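Local coordinates for hypothetical sugar ABC-transporter sugar binding protein (Arthrobacter globiformis, PDB 7BVT) that binds cyclic alpha-maltosyl-1,6-maltose and probably delivers it to an ABC transporter for uptake, at residues P84-G89 with A313-W318. Sequence-based numbering, arbitrary orientation.
Sequences PDIAIG and ADFLSW
Ile-86 meets Phe-315 and Leu-316 through a single methyl group, a compact example of apolar helix-on-sheet packing. With CG1 anti to its own carbonyl carbon (chi1 -59°) and CD1 extended beyond it (chi2 168°), the isoleucine sends CD1 out to the helix. There the methyl lies 4.0 Å from CD2 of Phe-315, arriving at the rim of the ring close to its plane, so the face of the phenyl group is not what it touches. The isoleucine and phenylalanine side chains cross at about a right angle. The same methyl also lies 4.1 Å from CG of Leu-316, so that it faces the notch between the two helix side chains; those of Ile-86 and Leu-316 run past one another in opposite senses. Two strand residues on, Ile-88 points to the same side but stops short of the helix, its CD1 remaining 5.5 Å from CD2 of Leu-316; it packs instead on Phe-44, which Phe-315 also touches, and on Ala-299, shared with Leu-316. No hydrogen bond links the segments. Within the helix, Ser-317 OG donates to Ala-313 O at 2.8 Å from above the carbonyl plane, on the face opposite that used by Ser-317 N. Strand 86-90, in turn, pairs in parallel with 28-34 and antiparallel with 292-301. Helix 306-319, lying beside helix 38-53, thus covers one face of this sheet, the layered alpha/beta packing characteristic of a lobe of a periplasmic-binding-protein fold, as in other family 1 solute-binding proteins.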
ATOM      1  N   PRO A  84      15.464  -5.492 -18.439  1.00 19.36           N
ATOM      2  CA  PRO A  84      14.263  -6.048 -19.031  1.00 19.69           C
ATOM      3  C   PRO A  84      13.545  -4.887 -19.736  1.00 18.99           C
ATOM      4  O   PRO A  84      13.916  -3.770 -19.568  1.00 20.22           O
ATOM      5  CB  PRO A  84      13.438  -6.559 -17.859  1.00 19.07           C
ATOM      6  CG  PRO A  84      13.823  -5.616 -16.789  1.00 18.95           C
ATOM      7  CD  PRO A  84      15.294  -5.309 -16.975  1.00 20.11           C
ATOM      8  N   ASP A  85      12.566  -5.216 -20.516  1.00 19.02           N
ATOM      9  CA  ASP A  85      11.762  -4.168 -21.190  1.00 20.11           C
ATOM     10  C   ASP A  85      10.757  -3.602 -20.183  1.00 18.77           C
ATOM     11  O   ASP A  85      10.576  -2.404 -20.157  1.00 18.28           O
ATOM     12  CB  ASP A  85      11.042  -4.722 -22.398  1.00 21.23           C
ATOM     13  CG  ASP A  85      12.071  -5.209 -23.397  1.00 22.51           C
ATOM     14  OD1 ASP A  85      12.995  -4.390 -23.715  1.00 24.68           O
ATOM     15  OD2 ASP A  85      11.943  -6.392 -23.795  1.00 21.01           O
ATOM     16  N   ILE A  86      10.129  -4.463 -19.402  1.00 16.90           N
ATOM     17  CA  ILE A  86       9.177  -4.094 -18.322  1.00 16.48           C
ATOM     18  C   ILE A  86       9.714  -4.626 -16.989  1.00 18.54           C
ATOM     19  O   ILE A  86       9.977  -5.852 -16.847  1.00 18.56           O
ATOM     20  CB  ILE A  86       7.738  -4.572 -18.611  1.00 17.28           C
ATOM     21  CG1 ILE A  86       7.169  -4.007 -19.919  1.00 17.72           C
ATOM     22  CG2 ILE A  86       6.812  -4.302 -17.458  1.00 17.55           C
ATOM     23  CD1 ILE A  86       5.882  -4.674 -20.372  1.00 17.95           C
ATOM     24  N   ALA A  87       9.746  -3.786 -15.973  1.00 16.86           N
ATOM     25  CA  ALA A  87       9.881  -4.239 -14.573  1.00 17.35           C
ATOM     26  C   ALA A  87       8.575  -3.993 -13.817  1.00 16.80           C
ATOM     27  O   ALA A  87       7.988  -2.917 -13.961  1.00 17.91           O
ATOM     28  CB  ALA A  87      10.994  -3.488 -13.884  1.00 18.77           C
ATOM     29  N   ILE A  88       8.135  -4.938 -13.026  1.00 17.22           N
ATOM     30  CA  ILE A  88       6.960  -4.747 -12.151  1.00 16.50           C
ATOM     31  C   ILE A  88       7.473  -4.814 -10.714  1.00 18.93           C
ATOM     32  O   ILE A  88       7.905  -5.888 -10.268  1.00 20.09           O
ATOM     33  CB  ILE A  88       5.842  -5.750 -12.470  1.00 17.83           C
ATOM     34  CG1 ILE A  88       5.425  -5.666 -13.944  1.00 17.69           C
ATOM     35  CG2 ILE A  88       4.646  -5.599 -11.535  1.00 17.31           C
ATOM     36  CD1 ILE A  88       4.340  -6.598 -14.342  1.00 19.40           C
ATOM     37  N   GLY A  89       7.412  -3.685 -10.010  1.00 19.33           N
ATOM     38  CA  GLY A  89       8.024  -3.522  -8.689  1.00 18.39           C
ATOM     39  C   GLY A  89       7.059  -3.004  -7.663  1.00 17.70           C
ATOM     40  O   GLY A  89       5.953  -2.613  -8.004  1.00 17.89           O
ATOM     41  N   ALA A 313       4.344  -1.046 -24.014  1.00 19.69           N
ATOM     42  CA  ALA A 313       3.155  -0.292 -23.560  1.00 19.81           C
ATOM     43  C   ALA A 313       1.873  -0.908 -24.146  1.00 19.04           C
ATOM     44  O   ALA A 313       0.807  -0.786 -23.553  1.00 21.16           O
ATOM     45  CB  ALA A 313       3.299   1.180 -23.942  1.00 21.53           C
ATOM     46  N   ASP A 314       1.942  -1.625 -25.265  1.00 19.85           N
ATOM     47  CA  ASP A 314       0.760  -2.287 -25.858  1.00 19.40           C
ATOM     48  C   ASP A 314       0.280  -3.379 -24.888  1.00 18.74           C
ATOM     49  O   ASP A 314      -0.930  -3.484 -24.660  1.00 18.21           O
ATOM     50  CB  ASP A 314       1.020  -2.889 -27.241  1.00 20.32           C
ATOM     51  CG  ASP A 314      -0.230  -3.445 -27.879  1.00 25.26           C
ATOM     52  OD1 ASP A 314      -1.049  -2.613 -28.352  1.00 27.69           O
ATOM     53  OD2 ASP A 314      -0.422  -4.705 -27.868  1.00 25.97           O
ATOM     54  N   PHE A 315       1.204  -4.150 -24.351  1.00 18.20           N
ATOM     55  CA  PHE A 315       0.856  -5.181 -23.347  1.00 16.31           C
ATOM     56  C   PHE A 315       0.265  -4.521 -22.083  1.00 16.25           C
ATOM     57  O   PHE A 315      -0.817  -4.944 -21.619  1.00 17.20           O
ATOM     58  CB  PHE A 315       2.051  -6.046 -22.996  1.00 17.50           C
ATOM     59  CG  PHE A 315       1.775  -6.941 -21.827  1.00 16.95           C
ATOM     60  CD1 PHE A 315       0.801  -7.926 -21.902  1.00 16.89           C
ATOM     61  CD2 PHE A 315       2.427  -6.721 -20.634  1.00 17.92           C
ATOM     62  CE1 PHE A 315       0.506  -8.691 -20.798  1.00 19.09           C
ATOM     63  CE2 PHE A 315       2.135  -7.500 -19.532  1.00 20.26           C
ATOM     64  CZ  PHE A 315       1.192  -8.505 -19.625  1.00 18.71           C
ATOM     65  N   LEU A 316       0.903  -3.461 -21.602  1.00 16.94           N
ATOM     66  CA  LEU A 316       0.404  -2.792 -20.367  1.00 16.43           C
ATOM     67  C   LEU A 316      -0.977  -2.195 -20.661  1.00 16.59           C
ATOM     68  O   LEU A 316      -1.858  -2.266 -19.807  1.00 17.06           O
ATOM     69  CB  LEU A 316       1.420  -1.737 -19.916  1.00 15.41           C
ATOM     70  CG  LEU A 316       2.754  -2.223 -19.382  1.00 16.88           C
ATOM     71  CD1 LEU A 316       3.605  -1.069 -18.891  1.00 17.94           C
ATOM     72  CD2 LEU A 316       2.609  -3.256 -18.295  1.00 18.14           C
ATOM     73  N   SER A 317      -1.190  -1.628 -21.857  1.00 16.59           N
ATOM     74  CA  SER A 317      -2.516  -1.050 -22.223  1.00 16.36           C
ATOM     75  C   SER A 317      -3.569  -2.164 -22.157  1.00 15.69           C
ATOM     76  O   SER A 317      -4.637  -1.966 -21.607  1.00 17.09           O
ATOM     77  CB  SER A 317      -2.484  -0.408 -23.602  1.00 16.10           C
ATOM     78  OG  SER A 317      -1.542   0.676 -23.646  1.00 18.35           O
ATOM     79  N   TRP A 318      -3.240  -3.333 -22.700  1.00 17.37           N
ATOM     80  CA  TRP A 318      -4.214  -4.458 -22.693  1.00 17.35           C
ATOM     81  C   TRP A 318      -4.485  -4.899 -21.252  1.00 17.52           C
ATOM     82  O   TRP A 318      -5.652  -5.123 -20.880  1.00 16.55           O
ATOM     83  CB  TRP A 318      -3.678  -5.583 -23.594  1.00 17.70           C
ATOM     84  CG  TRP A 318      -4.546  -6.791 -23.544  1.00 17.32           C
ATOM     85  CD1 TRP A 318      -5.619  -7.067 -24.346  1.00 18.22           C
ATOM     86  CD2 TRP A 318      -4.384  -7.924 -22.663  1.00 17.59           C
ATOM     87  NE1 TRP A 318      -6.191  -8.263 -23.969  1.00 20.38           N
ATOM     88  CE2 TRP A 318      -5.422  -8.827 -22.991  1.00 18.39           C
ATOM     89  CE3 TRP A 318      -3.485  -8.282 -21.639  1.00 17.80           C
ATOM     90  CZ2 TRP A 318      -5.642  -9.992 -22.274  1.00 18.88           C
ATOM     91  CZ3 TRP A 318      -3.659  -9.481 -20.983  1.00 17.38           C
ATOM     92  CH2 TRP A 318      -4.689 -10.347 -21.337  1.00 16.92           C
TER